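Local coordinates for uncharacterized peptidase Lmo0363 (Listeria monocytogenes, PDB 3L4E), which is a putative peptidase E-like enzyme of family S51 that probably hydrolyses peptide bonds with a serine nucleophile, at residues A[3-7]-A[153-158]; A[63-67]-A[96-102]; A[73-78]-A[105-109]; A[91-95]-A[142-148]; A[132-136]-A[170-174]. One frame throughout, in Å; residues are numbered along the deposited sequence.

Contact 1: residues A[3-7]-A[153-158]; sequences KNLFL and LVDFST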
# COMPACT_ATOMS: atom_id res chain seq x y z
N LYS A 3 1.58 -4.87 14.58
CA LYS A 3 1.26 -4.91 13.16
C LYS A 3 -0.15 -4.36 12.91
O LYS A 3 -1.14 -5.08 13.02
CB LYS A 3 1.38 -6.33 12.61
CG LYS A 3 1.47 -6.40 11.10
CD LYS A 3 1.19 -7.80 10.59
CE LYS A 3 2.15 -8.82 11.15
NZ LYS A 3 1.72 -10.18 10.74
N ASN A 4 -0.21 -3.08 12.58
CA ASN A 4 -1.48 -2.40 12.31
C ASN A 4 -1.50 -1.98 10.84
O ASN A 4 -0.79 -1.05 10.46
CB ASN A 4 -1.62 -1.17 13.20
CG ASN A 4 -1.62 -1.52 14.68
OD1 ASN A 4 -2.62 -1.97 15.21
ND2 ASN A 4 -0.48 -1.33 15.33
N LEU A 5 -2.29 -2.68 10.03
CA LEU A 5 -2.32 -2.45 8.60
C LEU A 5 -3.75 -2.33 8.12
O LEU A 5 -4.64 -3.04 8.60
CB LEU A 5 -1.67 -3.61 7.84
CG LEU A 5 -0.42 -4.28 8.41
CD1 LEU A 5 -0.03 -5.49 7.56
CD2 LEU A 5 0.72 -3.28 8.50
N PHE A 6 -3.97 -1.44 7.16
CA PHE A 6 -5.25 -1.33 6.47
C PHE A 6 -4.95 -1.47 4.99
O PHE A 6 -4.26 -0.62 4.43
CB PHE A 6 -5.86 0.05 6.77
CG PHE A 6 -7.18 0.30 6.10
CD1 PHE A 6 -8.38 -0.01 6.75
CD2 PHE A 6 -7.24 0.87 4.83
CE1 PHE A 6 -9.60 0.25 6.15
CE2 PHE A 6 -8.47 1.13 4.22
CZ PHE A 6 -9.65 0.82 4.88
N LEU A 7 -5.41 -2.56 4.38
CA LEU A 7 -5.09 -2.84 2.97
C LEU A 7 -6.33 -2.66 2.10
O LEU A 7 -7.42 -3.07 2.47
CB LEU A 7 -4.51 -4.25 2.81
CG LEU A 7 -3.35 -4.60 3.74
CD1 LEU A 7 -2.81 -6.02 3.47
CD2 LEU A 7 -2.23 -3.57 3.60
N LEU A 153 5.16 -8.89 5.57
CA LEU A 153 4.44 -8.58 6.80
C LEU A 153 3.35 -9.60 7.08
O LEU A 153 3.02 -9.86 8.23
CB LEU A 153 3.80 -7.20 6.70
CG LEU A 153 4.72 -6.01 6.94
CD1 LEU A 153 4.20 -4.78 6.24
CD2 LEU A 153 4.89 -5.77 8.43
N VAL A 154 2.78 -10.16 6.02
CA VAL A 154 1.74 -11.16 6.15
C VAL A 154 2.10 -12.35 5.27
O VAL A 154 2.85 -12.22 4.30
CB VAL A 154 0.35 -10.63 5.77
CG1 VAL A 154 -0.13 -9.58 6.78
CG2 VAL A 154 0.36 -10.05 4.36
N ASP A 155 1.58 -13.51 5.62
CA ASP A 155 1.91 -14.71 4.87
C ASP A 155 1.13 -14.75 3.56
O ASP A 155 1.48 -15.48 2.64
CB ASP A 155 1.62 -15.96 5.71
CG ASP A 155 2.54 -16.08 6.92
OD1 ASP A 155 3.56 -15.36 6.97
OD2 ASP A 155 2.24 -16.90 7.81
N PHE A 156 0.08 -13.94 3.47
CA PHE A 156 -0.76 -13.95 2.28
C PHE A 156 -0.40 -12.90 1.22
O PHE A 156 0.29 -11.91 1.52
CB PHE A 156 -2.25 -13.87 2.65
CG PHE A 156 -2.65 -12.62 3.39
CD1 PHE A 156 -2.96 -11.46 2.70
CD2 PHE A 156 -2.72 -12.60 4.78
CE1 PHE A 156 -3.35 -10.31 3.37
CE2 PHE A 156 -3.10 -11.45 5.46
CZ PHE A 156 -3.41 -10.30 4.75
N SER A 157 -0.86 -13.14 -0.00
CA SER A 157 -0.55 -12.29 -1.15
C SER A 157 -1.79 -11.55 -1.64
O SER A 157 -2.61 -12.10 -2.38
CB SER A 157 0.04 -13.13 -2.29
OG SER A 157 1.22 -13.78 -1.87
N THR A 158 -1.92 -10.29 -1.24
CA THR A 158 -3.11 -9.51 -1.54
C THR A 158 -3.23 -9.27 -3.04
O THR A 158 -2.27 -8.86 -3.69
CB THR A 158 -3.10 -8.18 -0.79
OG1 THR A 158 -2.97 -8.43 0.61
CG2 THR A 158 -4.39 -7.40 -1.05
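Leu153 opens the account with its carbonyl: Lys3, just before strand 4-8, reaches across with its side chain and gives a hydrogen bond from NZ to Leu153 O (2.8 Å), the one direct polar link between the two segments. The side chain of Leu153 turns back toward residues 3-7, its CB 4.3 Å from Leu5 CD1 and its CD2 4.4 Å from Lys3 CG, so the aliphatic part of the lysine also takes part in the packing. Val154 follows with CG1 4.2 Å from Leu5 CD1 and 4.4 Å from Lys3 CD. After Asp155, which makes no contact here, the ring of Phe156 swings inward and brings CE1 to 4.3 Å from Leu7 CD1; the ring also meets that of Tyr185. Thr158 closes the row, its OG1 3.7 Å from Leu7 CD1, while its carbonyl accepts a hydrogen bond from Tyr132. The CA atoms stay 8.0 Å apart at Lys3-Leu153 and 8.3 Å at Leu7-Thr158, too far for backbone pairing: strand 4-8 is bonded within the sheet to strands 115-119 and 191-196. Leu5 and Leu7 of strand 4-8, with Lys3 just ahead of it, point to the same side and are covered by the connection 153-158, as in the layered alpha/beta fold of the S51 peptidases, and Thr158 lies about 8 Å, side chain to side chain, from Ser120, the nucleophile assigned by similarity.

Contact 2: residues A[63-67]-A[96-102]; sequences LDIAT and ELKRTGA
Ile65, with chi1 and chi2 both m, lies over the last turns of helix 90-100: CG2 sits 3.3 Å from Glu96 O, 4.0 Å from Glu96 CB and 3.5 Å from Thr100 OG1, CG1 is 3.9 Å from Leu97 CD2, and CD1 reaches 4.4 Å from Ala102 CB. Residues 63-67 leave strand 59-62 as a loop, extended at Leu63 and Asp64, then turning at Ile65 and Ala66 (phi/psi -53/-29 and -71/-22). An Asx turn sets this bend, Ala66 N donating to Asp64 OD1 at 3.0 Å. The CA atoms come closest at Ala66-Glu96, 5.6 Å. Glu96 (m, m) holds OE1 3.5 Å from Ala66 CA and binds Arg99 NE and NH2, both at 3.0 Å, in a salt bridge within the helix. The guanidinium approaches the loop carbonyls, but the bonded route is water 1, 2.9 Å from both Ile65 O and Arg99 NH2. Thr100 (chi1 p) donates OG1 to Glu96 O at 3.0 Å and accepts from Ala102 N at 3.2 Å, an ST turn. Gly101, at phi/psi 76/16, ends the helix in a Schellman motif just before helix 102-111; the loop after edge strand 59-62 of the alpha/beta fold packs on this helix end.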
# COMPACT_ATOMS: atom_id res chain seq x y z
N LEU A 63 6.07 12.18 0.68
CA LEU A 63 7.43 11.64 0.71
C LEU A 63 7.61 10.76 -0.51
O LEU A 63 7.01 9.69 -0.60
CB LEU A 63 7.66 10.81 1.99
CG LEU A 63 9.00 10.06 2.12
CD1 LEU A 63 10.15 11.06 2.23
CD2 LEU A 63 9.00 9.10 3.31
N ASP A 64 8.40 11.23 -1.48
CA ASP A 64 8.72 10.41 -2.65
C ASP A 64 10.06 9.72 -2.41
O ASP A 64 11.12 10.35 -2.48
CB ASP A 64 8.73 11.24 -3.94
CG ASP A 64 8.89 10.39 -5.20
OD1 ASP A 64 9.05 9.16 -5.10
OD2 ASP A 64 8.86 10.97 -6.31
N ILE A 65 10.00 8.43 -2.10
CA ILE A 65 11.17 7.61 -1.87
C ILE A 65 12.18 7.68 -3.02
O ILE A 65 13.37 7.53 -2.81
CB ILE A 65 10.77 6.13 -1.67
CG1 ILE A 65 9.76 6.01 -0.53
CG2 ILE A 65 12.00 5.25 -1.44
CD1 ILE A 65 10.24 6.56 0.77
N ALA A 66 11.68 7.92 -4.23
CA ALA A 66 12.54 7.91 -5.41
C ALA A 66 13.48 9.11 -5.48
O ALA A 66 14.51 9.04 -6.14
CB ALA A 66 11.69 7.83 -6.68
N THR A 67 13.14 10.19 -4.79
CA THR A 67 13.86 11.45 -4.97
C THR A 67 14.43 12.08 -3.70
O THR A 67 15.32 12.93 -3.77
CB THR A 67 12.98 12.51 -5.67
OG1 THR A 67 11.81 12.76 -4.88
CG2 THR A 67 12.56 12.01 -7.04
N GLU A 96 12.42 1.12 -5.36
CA GLU A 96 12.86 2.34 -4.70
C GLU A 96 12.96 2.17 -3.18
O GLU A 96 13.87 2.70 -2.54
CB GLU A 96 11.98 3.52 -5.10
CG GLU A 96 12.04 3.82 -6.60
CD GLU A 96 13.47 4.08 -7.09
OE1 GLU A 96 14.11 5.03 -6.60
OE2 GLU A 96 13.95 3.34 -7.97
N LEU A 97 12.03 1.40 -2.60
CA LEU A 97 12.11 1.08 -1.18
C LEU A 97 13.38 0.30 -0.85
O LEU A 97 14.04 0.57 0.16
CB LEU A 97 10.88 0.31 -0.73
CG LEU A 97 9.55 1.07 -0.67
CD1 LEU A 97 8.42 0.12 -0.35
CD2 LEU A 97 9.58 2.21 0.35
N LYS A 98 13.74 -0.68 -1.68
CA LYS A 98 14.96 -1.44 -1.43
C LYS A 98 16.23 -0.60 -1.66
O LYS A 98 17.18 -0.67 -0.87
CB LYS A 98 15.01 -2.71 -2.29
CG LYS A 98 13.99 -3.76 -1.91
CD LYS A 98 14.28 -5.06 -2.66
CE LYS A 98 13.32 -6.16 -2.24
NZ LYS A 98 13.69 -7.46 -2.88
N ARG A 99 16.24 0.19 -2.74
CA ARG A 99 17.40 1.00 -3.08
C ARG A 99 17.82 1.93 -1.95
O ARG A 99 19.01 2.17 -1.73
CB ARG A 99 17.15 1.84 -4.34
CG ARG A 99 18.28 2.84 -4.59
CD ARG A 99 18.02 3.77 -5.77
NE ARG A 99 16.90 4.69 -5.57
CZ ARG A 99 16.97 5.86 -4.95
NH1 ARG A 99 18.11 6.28 -4.42
NH2 ARG A 99 15.88 6.62 -4.84
N THR A 100 16.83 2.46 -1.24
CA THR A 100 17.08 3.43 -0.18
C THR A 100 17.23 2.77 1.17
O THR A 100 17.65 3.41 2.13
CB THR A 100 15.94 4.44 -0.08
OG1 THR A 100 14.70 3.74 0.12
CG2 THR A 100 15.85 5.27 -1.35
N GLY A 101 16.86 1.50 1.25
CA GLY A 101 16.82 0.82 2.53
C GLY A 101 15.61 1.24 3.35
O GLY A 101 15.55 0.99 4.56
N ALA A 102 14.63 1.88 2.70
CA ALA A 102 13.44 2.37 3.40
C ALA A 102 12.44 1.26 3.71
O ALA A 102 11.60 1.40 4.59
CB ALA A 102 12.78 3.48 2.60
O HOH W 1 16.00 8.77 -2.85

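Contact 3: residues A[73-78]-A[105-109]; sequences ITTKLR and LILEE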
# COMPACT_ATOMS: atom_id res chain seq x y z
N ILE A 73 13.64 10.77 4.48
CA ILE A 73 12.83 9.56 4.55
C ILE A 73 12.74 9.09 6.00
O ILE A 73 11.66 8.82 6.51
CB ILE A 73 13.41 8.44 3.67
CG1 ILE A 73 13.31 8.81 2.19
CG2 ILE A 73 12.71 7.11 3.96
CD1 ILE A 73 13.99 7.81 1.25
N THR A 74 13.89 9.01 6.66
CA THR A 74 13.95 8.58 8.05
C THR A 74 13.14 9.50 8.96
O THR A 74 12.35 9.04 9.78
CB THR A 74 15.40 8.53 8.57
OG1 THR A 74 16.16 7.60 7.78
CG2 THR A 74 15.44 8.08 10.02
N THR A 75 13.33 10.81 8.79
CA THR A 75 12.67 11.81 9.62
C THR A 75 11.15 11.77 9.50
O THR A 75 10.45 11.70 10.50
CB THR A 75 13.16 13.22 9.27
OG1 THR A 75 14.59 13.28 9.43
CG2 THR A 75 12.51 14.26 10.18
N LYS A 76 10.65 11.83 8.26
CA LYS A 76 9.21 11.83 8.03
C LYS A 76 8.55 10.55 8.55
O LYS A 76 7.54 10.61 9.24
CB LYS A 76 8.90 12.04 6.54
CG LYS A 76 9.28 13.43 6.04
CD LYS A 76 8.97 13.61 4.55
CE LYS A 76 9.20 15.06 4.12
NZ LYS A 76 9.00 15.27 2.66
N LEU A 77 9.14 9.41 8.22
CA LEU A 77 8.61 8.13 8.68
C LEU A 77 8.51 8.08 10.20
O LEU A 77 7.56 7.52 10.75
CB LEU A 77 9.45 6.97 8.15
CG LEU A 77 9.21 6.63 6.67
CD1 LEU A 77 10.20 5.58 6.20
CD2 LEU A 77 7.77 6.16 6.45
N ARG A 78 9.50 8.66 10.88
CA ARG A 78 9.53 8.67 12.34
C ARG A 78 8.55 9.68 12.94
O ARG A 78 7.93 9.42 13.98
CB ARG A 78 10.94 8.96 12.84
CG ARG A 78 11.93 7.89 12.46
CD ARG A 78 13.27 8.08 13.16
NE ARG A 78 13.97 6.81 13.30
CZ ARG A 78 13.78 5.97 14.32
NH1 ARG A 78 12.93 6.28 15.28
NH2 ARG A 78 14.45 4.83 14.37
N LEU A 105 12.97 0.78 7.22
CA LEU A 105 12.45 1.85 8.07
C LEU A 105 10.94 1.75 8.24
O LEU A 105 10.39 2.13 9.28
CB LEU A 105 12.83 3.21 7.48
CG LEU A 105 14.34 3.40 7.36
CD1 LEU A 105 14.65 4.73 6.68
CD2 LEU A 105 14.99 3.34 8.73
N ILE A 106 10.27 1.25 7.22
CA ILE A 106 8.82 1.07 7.28
C ILE A 106 8.50 -0.09 8.22
O ILE A 106 7.63 0.02 9.08
CB ILE A 106 8.20 0.86 5.88
CG1 ILE A 106 8.26 2.18 5.11
CG2 ILE A 106 6.77 0.31 6.00
CD1 ILE A 106 7.76 2.11 3.69
N LEU A 107 9.23 -1.19 8.08
CA LEU A 107 9.02 -2.33 8.97
C LEU A 107 9.24 -1.97 10.43
O LEU A 107 8.48 -2.39 11.30
CB LEU A 107 9.91 -3.51 8.58
CG LEU A 107 9.57 -4.18 7.25
CD1 LEU A 107 10.60 -5.26 6.93
CD2 LEU A 107 8.16 -4.75 7.28
N GLU A 108 10.29 -1.19 10.70
CA GLU A 108 10.57 -0.76 12.08
C GLU A 108 9.43 0.07 12.66
O GLU A 108 9.03 -0.13 13.81
CB GLU A 108 11.89 0.03 12.16
CG GLU A 108 12.20 0.51 13.58
CD GLU A 108 13.29 1.58 13.64
OE1 GLU A 108 14.00 1.78 12.63
OE2 GLU A 108 13.43 2.21 14.71
N GLU A 109 8.92 1.01 11.87
CA GLU A 109 7.82 1.86 12.33
C GLU A 109 6.57 1.03 12.61
O GLU A 109 5.90 1.23 13.63
CB GLU A 109 7.50 2.95 11.30
CG GLU A 109 8.61 3.98 11.12
CD GLU A 109 8.90 4.75 12.40
OE1 GLU A 109 7.94 5.15 13.09
OE2 GLU A 109 10.08 4.96 12.71
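Leu77 and Leu105 form the apolar centre, Leu77 CD1 lying 3.8 Å from Leu105 CB and 4.1 Å from Ile106 CG1. Ile73, one turn before Leu77, adds CG2 at 4.1 Å from Leu105 CD1. The two helical segments run nearly parallel, their axes 10.2 Å apart and crossing at -21°, and both lie on the same face of the central sheet, where Leu77 also meets Thr31 and Ile83. Further out, Thr74 OG1, bonded to Leu70 O in its own helix, is 3.4 Å from Leu105 CD1. Glu109 lays its CG 4.3 Å from Leu77 CB; its OE1 pairs with Lys114, which also donates to Leu77 O. At the outer edge Arg78 NH2 reaches Glu108 OE2 at 2.8 Å, a salt bridge whose hydrogen bond is weak (angle 118°), while Glu109 OE2 lies over a face of the guanidinium, 4.1 Å from NH1. Leucine and isoleucine packing therefore joins the helices inside, with charge attraction rather than well-directed bonding linking them at the exposed border.

Contact 4: residues A[91-95]-A[142-148]; sequences FFLLQ and AVNLTNY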
# COMPACT_ATOMS: atom_id res chain seq x y z
N PHE A 91 6.44 -2.92 -8.85
CA PHE A 91 7.86 -3.21 -9.01
C PHE A 91 8.71 -1.96 -8.81
O PHE A 91 9.73 -2.00 -8.13
CB PHE A 91 8.14 -3.90 -10.34
CG PHE A 91 7.47 -5.23 -10.45
CD1 PHE A 91 8.09 -6.38 -9.99
CD2 PHE A 91 6.19 -5.34 -10.99
CE1 PHE A 91 7.46 -7.61 -10.07
CE2 PHE A 91 5.56 -6.56 -11.08
CZ PHE A 91 6.19 -7.69 -10.62
N PHE A 92 8.28 -0.84 -9.38
CA PHE A 92 9.02 0.40 -9.18
C PHE A 92 9.02 0.81 -7.71
O PHE A 92 10.05 1.22 -7.16
CB PHE A 92 8.45 1.53 -10.04
CG PHE A 92 9.23 2.80 -9.93
CD1 PHE A 92 10.50 2.89 -10.49
CD2 PHE A 92 8.72 3.89 -9.25
CE1 PHE A 92 11.24 4.05 -10.38
CE2 PHE A 92 9.45 5.05 -9.14
CZ PHE A 92 10.71 5.14 -9.70
N LEU A 93 7.86 0.69 -7.07
CA LEU A 93 7.74 0.96 -5.64
C LEU A 93 8.73 0.13 -4.81
O LEU A 93 9.49 0.67 -4.00
CB LEU A 93 6.31 0.71 -5.17
CG LEU A 93 6.02 0.78 -3.67
CD1 LEU A 93 6.27 2.18 -3.10
CD2 LEU A 93 4.59 0.32 -3.39
N LEU A 94 8.72 -1.19 -5.01
CA LEU A 94 9.60 -2.06 -4.24
C LEU A 94 11.07 -1.75 -4.55
O LEU A 94 11.92 -1.73 -3.65
CB LEU A 94 9.30 -3.53 -4.53
CG LEU A 94 10.08 -4.54 -3.69
CD1 LEU A 94 9.85 -4.31 -2.20
CD2 LEU A 94 9.71 -5.98 -4.09
N GLN A 95 11.35 -1.49 -5.82
CA GLN A 95 12.69 -1.13 -6.24
C GLN A 95 13.22 0.07 -5.46
O GLN A 95 14.34 0.04 -4.95
CB GLN A 95 12.72 -0.84 -7.74
CG GLN A 95 14.06 -0.36 -8.24
CD GLN A 95 14.03 -0.11 -9.71
OE1 GLN A 95 14.13 -1.03 -10.51
NE2 GLN A 95 13.83 1.16 -10.09
N ALA A 142 10.92 -1.21 -13.70
CA ALA A 142 11.85 -1.41 -12.60
C ALA A 142 13.12 -2.08 -13.12
O ALA A 142 13.25 -3.31 -13.05
CB ALA A 142 11.20 -2.26 -11.52
N VAL A 143 14.04 -1.29 -13.65
CA VAL A 143 15.19 -1.86 -14.36
C VAL A 143 16.32 -2.31 -13.44
O VAL A 143 17.30 -2.88 -13.91
CB VAL A 143 15.77 -0.88 -15.40
CG1 VAL A 143 14.70 -0.47 -16.41
CG2 VAL A 143 16.40 0.34 -14.73
N ASN A 144 16.17 -2.06 -12.14
CA ASN A 144 17.21 -2.40 -11.16
C ASN A 144 16.81 -3.48 -10.16
O ASN A 144 17.67 -4.08 -9.52
CB ASN A 144 17.67 -1.16 -10.40
CG ASN A 144 18.21 -0.08 -11.31
OD1 ASN A 144 17.83 1.08 -11.21
ND2 ASN A 144 19.10 -0.47 -12.21
N LEU A 145 15.52 -3.73 -10.02
CA LEU A 145 15.03 -4.64 -8.99
C LEU A 145 15.32 -6.10 -9.38
O LEU A 145 14.73 -6.60 -10.33
CB LEU A 145 13.54 -4.43 -8.78
CG LEU A 145 12.84 -5.32 -7.75
CD1 LEU A 145 13.35 -5.01 -6.35
CD2 LEU A 145 11.33 -5.12 -7.84
N THR A 146 16.18 -6.76 -8.62
CA THR A 146 16.66 -8.10 -8.99
C THR A 146 16.02 -9.25 -8.21
O THR A 146 16.22 -10.42 -8.53
CB THR A 146 18.19 -8.23 -8.82
OG1 THR A 146 18.54 -7.99 -7.46
CG2 THR A 146 18.92 -7.23 -9.71
N ASN A 147 15.25 -8.91 -7.19
CA ASN A 147 14.62 -9.89 -6.33
C ASN A 147 13.24 -9.36 -5.95
O ASN A 147 13.11 -8.21 -5.53
CB ASN A 147 15.48 -10.09 -5.09
CG ASN A 147 14.93 -11.13 -4.13
OD1 ASN A 147 13.76 -11.50 -4.18
ND2 ASN A 147 15.79 -11.60 -3.24
N TYR A 148 12.20 -10.17 -6.13
CA TYR A 148 10.85 -9.68 -5.90
C TYR A 148 10.35 -9.92 -4.47
O TYR A 148 9.19 -9.65 -4.17
CB TYR A 148 9.90 -10.24 -6.97
CG TYR A 148 10.28 -9.79 -8.37
CD1 TYR A 148 10.87 -8.55 -8.58
CD2 TYR A 148 10.05 -10.60 -9.48
CE1 TYR A 148 11.22 -8.12 -9.84
CE2 TYR A 148 10.40 -10.17 -10.75
CZ TYR A 148 10.98 -8.93 -10.93
OH TYR A 148 11.34 -8.49 -12.19
O HOH W 2 13.43 1.54 -13.02
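The side chain of Gln95, fully extended from its helix, plugs the bend of residues 142-145. Its OE1 enters the cup formed by the backbone there, accepting from Asn144 N at 2.8 Å and, weakly, from Leu145 N at 3.1 Å; water 2, 3.0 Å from both Gln95 NE2 and Val143 N, occupies the space beside it. On the helix surface, the methyl of Ala142 is a small bump against Phe91, CB to CB 3.7 Å, and lies 3.9 Å from Phe92 N. This irregular loop, from the long connection between helix 121-124 and strand 157-159, wraps helix 90-100 of the alpha/beta fold on a side where Phe91 also touches Ile130 and Ile133. Leu145 is the larger knob: its CD2 fits between Phe91 and Leu94, 3.5 Å from Phe91 O, 4.1 Å from Phe91 CD1 and 4.2 Å from Leu94 CD2. Tyr148 presents its ring face to the edge of Phe91 in a T-shaped stack, centroids 4.9 Å apart and planes at 71°, while Leu94 CD2 nestles 3.7 Å from Tyr148 O.

Contact 5: residues A[132-136]-A[170-174]; sequences YIQTM and ITQKI
Apolar packing dominates. Residues 132-136 form a compact turn, 3-10 at Tyr132 and Ile133 and then with helical phi/psi, Met136 N bonded to Ile133 O at 2.9 Å; residues 170-174 are regular helix. The nearest CA pairs are Tyr132-Ile174 at 6.8 Å and Met136-Ile170 at 6.7 Å. Ile174 (m, t) pushes CD1 to 3.3 Å from Tyr132 O and 4.5 Å from Ile133 CD1, and its CG2 lies at the edge of the Tyr132 ring, 4.2 Å from Tyr132 CD1; chi1 of Tyr132 is p. Thr135 (chi1 p) rests OG1 3.6 Å from Ile174 CG1. One turn earlier Ile170 (m, t) sets CD1 3.8 Å from Thr135 O and CG2 4.1 Å from Met136 CB. Met136, selenomethionine (t, t, m), brings CE to 4.0 Å from Thr171 CG2. Polar linkage passes through water 3, 2.8 Å from both Thr135 OG1 and Ile170 O. Met136 lies about 4 Å, side chain to side chain, from His161, a charge-relay residue by similarity, so the contact borders the probable active site. Around it, Leu159 of strand 157-159 touches Ile133, Thr171 and Ile174, Val124 of helix 121-124 meets Tyr132 and Ile133, and helix 90-100 meets Ile133 through Thr90 and Phe91.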
# COMPACT_ATOMS: atom_id res chain seq x y z
N TYR A 132 3.81 -12.47 -8.36
CA TYR A 132 2.46 -12.79 -8.81
C TYR A 132 1.72 -11.61 -9.45
O TYR A 132 0.72 -11.80 -10.14
CB TYR A 132 1.62 -13.36 -7.65
CG TYR A 132 1.27 -12.35 -6.57
CD1 TYR A 132 0.03 -11.72 -6.55
CD2 TYR A 132 2.16 -12.05 -5.55
CE1 TYR A 132 -0.31 -10.81 -5.55
CE2 TYR A 132 1.85 -11.14 -4.56
CZ TYR A 132 0.61 -10.53 -4.56
OH TYR A 132 0.30 -9.63 -3.56
N ILE A 133 2.21 -10.39 -9.22
CA ILE A 133 1.52 -9.21 -9.72
C ILE A 133 2.03 -8.76 -11.09
O ILE A 133 1.54 -7.77 -11.65
CB ILE A 133 1.58 -8.04 -8.68
CG1 ILE A 133 0.30 -7.19 -8.74
CG2 ILE A 133 2.82 -7.18 -8.87
CD1 ILE A 133 -0.95 -7.93 -8.31
N GLN A 134 2.98 -9.50 -11.66
CA GLN A 134 3.64 -9.07 -12.90
C GLN A 134 2.75 -8.98 -14.15
O GLN A 134 3.12 -8.31 -15.11
CB GLN A 134 4.87 -9.93 -13.20
CG GLN A 134 4.57 -11.39 -13.46
CD GLN A 134 5.83 -12.23 -13.47
OE1 GLN A 134 6.02 -13.09 -12.62
NE2 GLN A 134 6.71 -11.96 -14.43
N THR A 135 1.60 -9.65 -14.15
CA THR A 135 0.68 -9.50 -15.27
C THR A 135 -0.21 -8.26 -15.12
O THR A 135 -0.89 -7.86 -16.07
CB THR A 135 -0.20 -10.76 -15.51
OG1 THR A 135 -0.90 -11.11 -14.31
CG2 THR A 135 0.65 -11.95 -15.96
N MSE A 136 -0.20 -7.64 -13.95
CA MSE A 136 -0.93 -6.38 -13.79
C MSE A 136 0.01 -5.20 -13.94
O MSE A 136 -0.30 -4.22 -14.61
CB MSE A 136 -1.65 -6.31 -12.45
CG MSE A 136 -2.28 -4.94 -12.20
SE MSE A 136 -3.23 -4.79 -10.51
CE MSE A 136 -4.61 -6.13 -10.86
N ILE A 170 -7.26 -10.57 -15.81
CA ILE A 170 -5.96 -10.54 -15.14
C ILE A 170 -6.00 -11.22 -13.78
O ILE A 170 -5.21 -12.12 -13.50
CB ILE A 170 -5.43 -9.11 -14.98
CG1 ILE A 170 -4.94 -8.57 -16.32
CG2 ILE A 170 -4.30 -9.07 -13.94
CD1 ILE A 170 -4.56 -7.11 -16.30
N THR A 171 -6.93 -10.78 -12.92
CA THR A 171 -7.01 -11.31 -11.56
C THR A 171 -7.44 -12.77 -11.53
O THR A 171 -7.02 -13.54 -10.67
CB THR A 171 -7.91 -10.45 -10.65
OG1 THR A 171 -9.23 -10.35 -11.20
CG2 THR A 171 -7.34 -9.04 -10.48
N GLN A 172 -8.29 -13.16 -12.48
CA GLN A 172 -8.72 -14.54 -12.61
C GLN A 172 -7.54 -15.46 -12.91
O GLN A 172 -7.40 -16.53 -12.30
CB GLN A 172 -9.76 -14.67 -13.73
CG GLN A 172 -11.10 -14.01 -13.43
CD GLN A 172 -11.83 -14.68 -12.28
OE1 GLN A 172 -12.53 -14.02 -11.52
NE2 GLN A 172 -11.65 -15.99 -12.15
N LYS A 173 -6.70 -15.04 -13.84
CA LYS A 173 -5.56 -15.86 -14.26
C LYS A 173 -4.49 -15.93 -13.18
O LYS A 173 -3.75 -16.91 -13.11
CB LYS A 173 -4.99 -15.34 -15.58
CG LYS A 173 -5.92 -15.61 -16.76
CD LYS A 173 -5.34 -15.14 -18.08
CE LYS A 173 -6.24 -15.54 -19.24
NZ LYS A 173 -5.73 -15.05 -20.55
N ILE A 174 -4.42 -14.91 -12.33
CA ILE A 174 -3.49 -14.92 -11.21
C ILE A 174 -3.90 -15.94 -10.16
O ILE A 174 -3.07 -16.71 -9.67
CB ILE A 174 -3.34 -13.52 -10.58
CG1 ILE A 174 -2.65 -12.57 -11.57
CG2 ILE A 174 -2.58 -13.58 -9.25
CD1 ILE A 174 -2.38 -11.19 -11.03
O HOH W 3 -2.96 -12.87 -14.98

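Overall arrangement
Contact 2 shares helix 90-100 with contact 4, where Lys98 NZ lies 2.8 Å from Asn147 O, and touches contact 3 in space, Leu97 CD2 3.8 Å from Ile106 CD1. Contact 4 continues into contact 5 by Phe91 CE2, 3.6 Å from Ile133 CG2. Contact 5 reaches contact 1 through Tyr132 OH, 2.7 Å from Thr158 O, and contact 1 returns to contact 3 where Leu153 CD2 is 3.6 Å from Leu107 CD2, completing a circuit. Contacts 1 and 5 lie near the probable charge-relay residues, Met136 about 4 Å from His161 and about 6 Å from Ser120, Thr158 about 8 Å from Ser120 (side chains); contact 3, centred 30 Å from contact 5, is remote.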